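Local coordinates for flavoredoxin (Methanosarcina acetivorans, PDB 3BNK), which binds flavin mononucleotide as its cofactor and probably works as an electron carrier in this archaeon, at the interface of chains A and B. Coordinates in Å, arbitrary orientation; residue numbers count along the deposited sequence, not the author numbering. Chains: chain A/B, Flavoredoxin.

Contact 1: the interface of chains A and B. Residues chain A 5-9; chain B 140-142.
An antiparallel beta pairing between the two copies of flavoredoxin forms this patch: a short strand near the start of chain A (5-7) lies along the end of strand 130-142 of chain B, extending a sheet of one subunit with a segment from the other. It ties the two chains of the deposited assembly together, and may do the same in a biological dimer. A:Ile5, A:Lys6 and A:Ile7 face B:Ser142, B:Tyr141 and B:Ala140 in register. The evidence is a run of backbone hydrogen bonds. A:Ile5 N donates to B:Ser142 O over 2.8 Å. B:Ser142 N returns a bond to A:Ile5 O at 2.9 Å. Further on, A:Ile7 N reaches B:Ala140 O at 2.9 Å, the donor sitting above the carbonyl plane, 37° out of it, and not on a lone pair. The second link of this same A:Ile7/B:Ala140 pair runs through water 1, 2.7 Å from A:Ile7 O and 3.2 Å from B:Ala140 N, in place of a direct bond.

Side chains pack on both faces of the ladder. A:Lys6 and B:Tyr141 run side by side in the same direction; CG of the extended lysine chain sits above the CD2-CE2 rim of the phenol ring, and CE comes down outside it, at the CE2/OH edge, with A:Lys6 CE 3.5 Å from B:Tyr141 CE2 and 3.4 Å from the phenol oxygen OH. With a serine in place of B:Tyr141 the lysine methylenes would probably lose this aromatic support and be freer to swing. On the opposite face, A:Ile7 holds CG1 between its backbone N and carbonyl carbon (chi1 80°), which carries CD1 to 3.7 Å from the methyl CB of B:Ala140.

Strand 130-142 is a long element of the flavin reductase-like domain, and the N-terminal strand 5-7 of the partner is added at its C-terminal end, just ahead of the 3-10 helix 144-146.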
# COMPACT_ATOMS: atom_id res chain seq x y z
N ILE A 5 -21.67 2.83 -11.15
CA ILE A 5 -22.57 2.80 -9.99
C ILE A 5 -21.79 3.07 -8.70
O ILE A 5 -20.68 2.56 -8.52
CB ILE A 5 -23.36 1.47 -9.90
CG1 ILE A 5 -22.42 0.27 -9.68
CG2 ILE A 5 -24.23 1.27 -11.17
CD1 ILE A 5 -23.05 -0.86 -8.89
N LYS A 6 -22.36 3.90 -7.83
CA LYS A 6 -21.73 4.21 -6.55
C LYS A 6 -21.85 3.02 -5.63
O LYS A 6 -22.91 2.40 -5.55
CB LYS A 6 -22.35 5.43 -5.88
CG LYS A 6 -21.70 6.73 -6.27
CD LYS A 6 -22.45 7.95 -5.73
CE LYS A 6 -21.99 9.19 -6.47
NZ LYS A 6 -23.03 10.26 -6.56
N ILE A 7 -20.74 2.71 -4.97
CA ILE A 7 -20.69 1.68 -3.94
C ILE A 7 -20.24 2.33 -2.63
O ILE A 7 -20.00 3.55 -2.59
CB ILE A 7 -19.80 0.43 -4.33
CG1 ILE A 7 -18.29 0.70 -4.13
CG2 ILE A 7 -20.16 -0.10 -5.74
CD1 ILE A 7 -17.54 1.16 -5.35
N ASN A 8 -20.13 1.52 -1.58
CA ASN A 8 -19.81 1.99 -0.23
C ASN A 8 -18.42 2.63 -0.14
O ASN A 8 -17.46 2.10 -0.70
CB ASN A 8 -19.95 0.83 0.76
CG ASN A 8 -19.97 1.29 2.21
OD1 ASN A 8 -18.93 1.59 2.80
ND2 ASN A 8 -21.18 1.33 2.80
N ASN A 9 -18.34 3.75 0.57
CA ASN A 9 -17.11 4.56 0.71
C ASN A 9 -15.96 3.93 1.46
O ASN A 9 -14.81 4.33 1.27
CB ASN A 9 -17.43 5.90 1.36
CG ASN A 9 -18.01 6.87 0.40
OD1 ASN A 9 -18.65 7.85 0.81
ND2 ASN A 9 -17.82 6.63 -0.89
N ALA B 140 -17.19 6.42 -4.15
CA ALA B 140 -16.56 5.31 -4.83
C ALA B 140 -17.47 4.78 -5.92
O ALA B 140 -18.68 4.65 -5.72
CB ALA B 140 -16.20 4.21 -3.84
N TYR B 141 -16.87 4.49 -7.07
CA TYR B 141 -17.58 4.05 -8.26
C TYR B 141 -17.00 2.74 -8.80
O TYR B 141 -15.79 2.58 -8.91
CB TYR B 141 -17.50 5.11 -9.37
CG TYR B 141 -17.90 6.51 -8.95
CD1 TYR B 141 -17.00 7.37 -8.32
CD2 TYR B 141 -19.20 6.98 -9.19
CE1 TYR B 141 -17.37 8.66 -7.93
CE2 TYR B 141 -19.58 8.27 -8.81
CZ TYR B 141 -18.66 9.10 -8.18
OH TYR B 141 -19.03 10.37 -7.80
N SER B 142 -17.89 1.82 -9.13
CA SER B 142 -17.51 0.69 -9.96
C SER B 142 -18.62 0.37 -10.96
O SER B 142 -19.41 1.25 -11.33
CB SER B 142 -17.17 -0.54 -9.10
OG SER B 142 -16.57 -1.55 -9.89
O HOH W 1 -19.96 6.23 -2.53

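Contact 2: the interface of chains A and B. Residues chain A 78-79, 82; chain B 182-183, 186.
Helix against helix, this is a largely aliphatic packing patch in which the C-terminal 3-10 helix 182-186 of chain B rests on helix 77-83 of chain A, so that the tail of one subunit covers part of the other. B:Leu186 gives up 75 Å² of surface here, more than any other residue of the patch, and side chains of chain A meet it, among them A:Lys78, A:Lys79 and A:Tyr82. A:Lys78 is used through its methylenes: CG lies 3.7 Å from B:Leu186 CD1, and the next carbon, CD, is 3.7 Å from B:Leu186 CG, so the two chains cross obliquely over more than one atom pair. A:Lys79 adds its CG at 3.9 Å from the same CD1 methyl, which is thereby flanked by two lysine stems. A:Tyr82 has its CG anti to the backbone N (chi1 -175°); this brings its ring beneath the leucine, with B:Leu186 CB standing over the CD1 side of one face at 4.0 Å from CD1.

Beyond CD, the A:Lys78 chain bends (chi3 -69°) and crosses B:Thr182 at about a right angle, its CE coming 3.8 Å from the threonine methyl CG2. The aliphatic stem thus spans the first and last residues of the 3-10 helix.

Between them, the backbones draw together at B:Gly183, whose CA is 3.9 Å from A:Tyr82 CA; the missing side chain is in keeping with this approach. The glycine carbonyl oxygen, B:Gly183 O, lies close to the plane of the tyrosine ring, at the CD1 edge, 3.5 Å from A:Tyr82 CD1.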
# COMPACT_ATOMS: atom_id res chain seq x y z
N LYS A 78 -1.23 -18.61 8.48
CA LYS A 78 -2.02 -18.89 9.67
C LYS A 78 -1.60 -18.06 10.88
O LYS A 78 -2.44 -17.41 11.51
CB LYS A 78 -2.03 -20.37 10.04
CG LYS A 78 -3.01 -20.70 11.18
CD LYS A 78 -3.10 -22.20 11.42
CE LYS A 78 -3.80 -22.89 10.26
NZ LYS A 78 -4.17 -24.31 10.57
N LYS A 79 -0.30 -18.09 11.19
CA LYS A 79 0.24 -17.31 12.30
C LYS A 79 0.09 -15.82 12.01
O LYS A 79 -0.20 -15.04 12.91
CB LYS A 79 1.70 -17.67 12.59
CG LYS A 79 1.89 -18.94 13.42
CD LYS A 79 3.36 -19.42 13.35
CE LYS A 79 3.50 -20.88 13.75
NZ LYS A 79 4.60 -21.61 13.00
N TYR A 82 -3.50 -14.99 12.68
CA TYR A 82 -3.56 -15.00 14.15
C TYR A 82 -3.15 -13.65 14.75
O TYR A 82 -3.86 -13.10 15.58
CB TYR A 82 -2.68 -16.11 14.71
CG TYR A 82 -2.77 -16.26 16.21
CD1 TYR A 82 -3.96 -16.67 16.81
CD2 TYR A 82 -1.67 -16.00 17.03
CE1 TYR A 82 -4.07 -16.81 18.18
CE2 TYR A 82 -1.77 -16.14 18.42
CZ TYR A 82 -2.97 -16.54 18.98
OH TYR A 82 -3.11 -16.69 20.35
N THR B 182 -8.62 -17.90 9.20
CA THR B 182 -7.69 -19.02 9.36
C THR B 182 -6.94 -18.98 10.69
O THR B 182 -6.74 -20.03 11.31
CB THR B 182 -6.64 -19.11 8.22
OG1 THR B 182 -7.29 -19.00 6.96
CG2 THR B 182 -5.92 -20.43 8.27
N GLY B 183 -6.52 -17.78 11.11
CA GLY B 183 -5.83 -17.60 12.39
C GLY B 183 -6.63 -18.02 13.61
O GLY B 183 -6.05 -18.39 14.64
N LEU B 186 -5.76 -21.21 15.69
CA LEU B 186 -4.74 -21.25 16.75
C LEU B 186 -5.18 -20.62 18.06
O LEU B 186 -4.45 -20.69 19.06
CB LEU B 186 -3.45 -20.59 16.27
CG LEU B 186 -2.80 -21.11 14.98
CD1 LEU B 186 -1.65 -20.19 14.55
CD2 LEU B 186 -2.34 -22.57 15.12

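The C-alpha centres of contact 1 and contact 2 lie about 32 Å apart, and the two share no residue or secondary-structure element. They use opposite ends of the sequence: contact 1 lends the N-terminal strand of chain A to chain B, whereas contact 2 lays the C-terminal 3-10 helix of chain B on chain A. Because the interface is two-fold symmetric, each has a twin with the chains exchanged, so both subunits give and receive both termini. This reciprocal exchange, backbone pairing in one place and apolar packing in another, is consistent with a dimer, although the structure alone does not show that it forms in solution.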